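Local structure of proteinase K (2B6N) at residues D174-G179 with C196-A201. The protein probably cleaves peptide bonds within protein chains as a calcium-binding serine endopeptidase of the subtilase family, from a psychrotrophic Serratia species. Sequence-based numbering, arbitrary orientation.
Sequences DAITVG and CLDIYA
D198 lays its carboxylate across the backbone at I176 and T177, and OD2 takes the amide N of T177 at 2.8 Å through its anti lone pair. The side chain of D198 crosses those of I176 and T177 at about a right angle; chi1 (-65°) sets CG anti to the carbonyl carbon, beside D198's own backbone N, and CB comes within 4.0 Å of I176 CG2. D198 and T177 are joined a second time, through the backbone, since T177 O receives the amide N of D198 at 2.8 Å in its carbonyl plane, with an N-H...O angle of 173°, plus a weak, long bond from I199 N. T177 itself turns CB onto C196 O, 3.2 Å off, while its OG1 is bonded to A170 O. C196 in turn is held by the disulfide to C165. From here the two segments pair in parallel, V178 beside I199 and G179 beside Y200, which adds strand 199-202 as the outermost strand next to 176-181 in the central parallel sheet of the subtilase fold. G179 N bonds to I199 O, and A201 N to G179 O. On the face carrying V178, the valine CG2 meets I199 CG2 at 4.0 Å, the two side chains running side by side and the same way, and V178 CG1 meets A201 CB at 3.8 Å; V230 of helix 223-240, the helix whose first turn holds S224, predicted as the charge-relay serine, packs over all three. On the other face, with no CB at G179, the Y200 ring and L197 CD2 come against its backbone: Y200 CD2 sits 3.4 Å from G179 C, and L197 CD2, which lies over one ring face toward the rim, also touches G179 CA at 3.8 Å.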
ATOM      1  N   ASP A 174       4.163  -2.517  14.874  1.00  8.71           N
ATOM      2  CA  ASP A 174       5.149  -1.899  14.004  1.00  8.89           C
ATOM      3  C   ASP A 174       4.735  -1.820  12.534  1.00  8.63           C
ATOM      4  O   ASP A 174       5.527  -1.394  11.694  1.00  8.81           O
ATOM      5  CB  ASP A 174       6.526  -2.545  14.182  1.00  9.12           C
ATOM      6  CG  ASP A 174       7.145  -2.192  15.521  1.00 11.60           C
ATOM      7  OD1 ASP A 174       6.819  -1.119  16.073  1.00 11.96           O
ATOM      8  OD2 ASP A 174       7.931  -2.993  16.028  1.00 13.28           O
ATOM      9  N   ALA A 175       3.504  -2.233  12.243  1.00  8.30           N
ATOM     10  CA  ALA A 175       2.898  -1.987  10.928  1.00  7.86           C
ATOM     11  C   ALA A 175       2.535  -0.515  10.825  1.00  7.64           C
ATOM     12  O   ALA A 175       2.185   0.114  11.839  1.00  7.79           O
ATOM     13  CB  ALA A 175       1.653  -2.858  10.732  1.00  8.51           C
ATOM     14  N   ILE A 176       2.649   0.046   9.621  1.00  6.42           N
ATOM     15  CA  ILE A 176       2.054   1.364   9.327  1.00  6.46           C
ATOM     16  C   ILE A 176       0.647   1.048   8.826  1.00  6.42           C
ATOM     17  O   ILE A 176       0.479   0.426   7.764  1.00  7.39           O
ATOM     18  CB  ILE A 176       2.836   2.144   8.253  1.00  6.34           C
ATOM     19  CG1 ILE A 176       4.250   2.471   8.751  1.00  6.55           C
ATOM     20  CG2 ILE A 176       2.125   3.469   7.891  1.00  5.22           C
ATOM     21  CD1 ILE A 176       5.232   2.734   7.613  1.00  8.38           C
ATOM     22  N   THR A 177      -0.354   1.456   9.598  1.00  5.65           N
ATOM     23  CA  THR A 177      -1.756   1.066   9.333  1.00  5.68           C
ATOM     24  C   THR A 177      -2.507   2.239   8.719  1.00  5.44           C
ATOM     25  O   THR A 177      -2.490   3.339   9.267  1.00  4.51           O
ATOM     26  CB  THR A 177      -2.426   0.533  10.628  1.00  5.57           C
ATOM     27  OG1 THR A 177      -1.716  -0.651  11.041  1.00  7.44           O
ATOM     28  CG2 THR A 177      -3.931   0.190  10.412  1.00  5.27           C
ATOM     29  N   VAL A 178      -3.159   1.987   7.583  1.00  4.70           N
ATOM     30  CA  VAL A 178      -3.627   3.069   6.703  1.00  5.19           C
ATOM     31  C   VAL A 178      -5.149   3.057   6.580  1.00  5.61           C
ATOM     32  O   VAL A 178      -5.737   2.067   6.131  1.00  5.13           O
ATOM     33  CB  VAL A 178      -2.952   2.950   5.293  1.00  5.49           C
ATOM     34  CG1 VAL A 178      -3.343   4.130   4.391  1.00  4.79           C
ATOM     35  CG2 VAL A 178      -1.417   2.842   5.430  1.00  6.31           C
ATOM     36  N   GLY A 179      -5.779   4.148   7.015  1.00  6.04           N
ATOM     37  CA  GLY A 179      -7.210   4.343   6.777  1.00  6.74           C
ATOM     38  C   GLY A 179      -7.451   4.989   5.416  1.00  6.84           C
ATOM     39  O   GLY A 179      -6.516   5.478   4.778  1.00  5.99           O
ATOM     40  N   CYS A 196      -5.031   2.414  16.357  1.00  7.78           N
ATOM     41  CA  CYS A 196      -4.136   1.544  15.596  1.00  7.92           C
ATOM     42  C   CYS A 196      -3.795   2.081  14.199  1.00  7.87           C
ATOM     43  O   CYS A 196      -2.863   1.594  13.565  1.00  7.99           O
ATOM     44  CB  CYS A 196      -4.673   0.114  15.538  1.00  7.57           C
ATOM     45  SG  CYS A 196      -4.580  -0.697  17.156  1.00  9.80           S
ATOM     46  N   LEU A 197      -4.532   3.094  13.729  1.00  7.50           N
ATOM     47  CA  LEU A 197      -4.120   3.820  12.504  1.00  7.22           C
ATOM     48  C   LEU A 197      -2.873   4.673  12.695  1.00  7.60           C
ATOM     49  O   LEU A 197      -2.677   5.256  13.757  1.00  6.86           O
ATOM     50  CB  LEU A 197      -5.237   4.732  11.999  1.00  7.06           C
ATOM     51  CG  LEU A 197      -6.207   4.117  10.989  1.00  7.47           C
ATOM     52  CD1 LEU A 197      -6.960   2.996  11.654  1.00  6.08           C
ATOM     53  CD2 LEU A 197      -7.168   5.197  10.512  1.00  6.13           C
ATOM     54  N   ASP A 198      -2.076   4.788  11.633  1.00  7.20           N
ATOM     55  CA  ASP A 198      -0.945   5.710  11.589  1.00  7.63           C
ATOM     56  C   ASP A 198      -1.199   6.925  10.695  1.00  7.41           C
ATOM     57  O   ASP A 198      -0.676   8.020  10.957  1.00  6.91           O
ATOM     58  CB  ASP A 198       0.318   4.960  11.148  1.00  7.49           C
ATOM     59  CG  ASP A 198       0.736   3.928  12.162  1.00  9.79           C
ATOM     60  OD1 ASP A 198       1.180   4.344  13.265  1.00 14.48           O
ATOM     61  OD2 ASP A 198       0.556   2.724  11.917  1.00  9.65           O
ATOM     62  N   ILE A 199      -2.019   6.739   9.656  1.00  6.44           N
ATOM     63  CA  ILE A 199      -2.168   7.768   8.611  1.00  6.57           C
ATOM     64  C   ILE A 199      -3.412   7.425   7.771  1.00  6.63           C
ATOM     65  O   ILE A 199      -3.888   6.280   7.791  1.00  6.37           O
ATOM     66  CB  ILE A 199      -0.881   7.828   7.723  1.00  6.71           C
ATOM     67  CG1 ILE A 199      -0.774   9.135   6.927  1.00  6.21           C
ATOM     68  CG2 ILE A 199      -0.773   6.569   6.818  1.00  5.87           C
ATOM     69  CD1 ILE A 199       0.647   9.435   6.473  1.00  7.13           C
ATOM     70  N   TYR A 200      -3.935   8.431   7.074  1.00  5.26           N
ATOM     71  CA  TYR A 200      -5.023   8.263   6.129  1.00  5.66           C
ATOM     72  C   TYR A 200      -4.476   8.525   4.713  1.00  5.48           C
ATOM     73  O   TYR A 200      -3.532   9.312   4.525  1.00  5.61           O
ATOM     74  CB  TYR A 200      -6.128   9.274   6.425  1.00  5.98           C
ATOM     75  CG  TYR A 200      -7.202   8.809   7.387  1.00  5.99           C
ATOM     76  CD1 TYR A 200      -7.244   9.289   8.701  1.00  7.57           C
ATOM     77  CD2 TYR A 200      -8.189   7.916   6.971  1.00  5.22           C
ATOM     78  CE1 TYR A 200      -8.237   8.861   9.597  1.00  6.84           C
ATOM     79  CE2 TYR A 200      -9.192   7.495   7.852  1.00  6.97           C
ATOM     80  CZ  TYR A 200      -9.215   7.980   9.154  1.00  7.80           C
ATOM     81  OH  TYR A 200     -10.229   7.550   9.989  1.00  7.40           O
ATOM     82  N   ALA A 201      -5.080   7.871   3.726  1.00  5.38           N
ATOM     83  CA  ALA A 201      -4.689   8.037   2.320  1.00  5.19           C
ATOM     84  C   ALA A 201      -5.925   7.800   1.437  1.00  5.04           C
ATOM     85  O   ALA A 201      -6.875   7.136   1.876  1.00  5.36           O
ATOM     86  CB  ALA A 201      -3.562   7.049   1.958  1.00  5.58           C
TER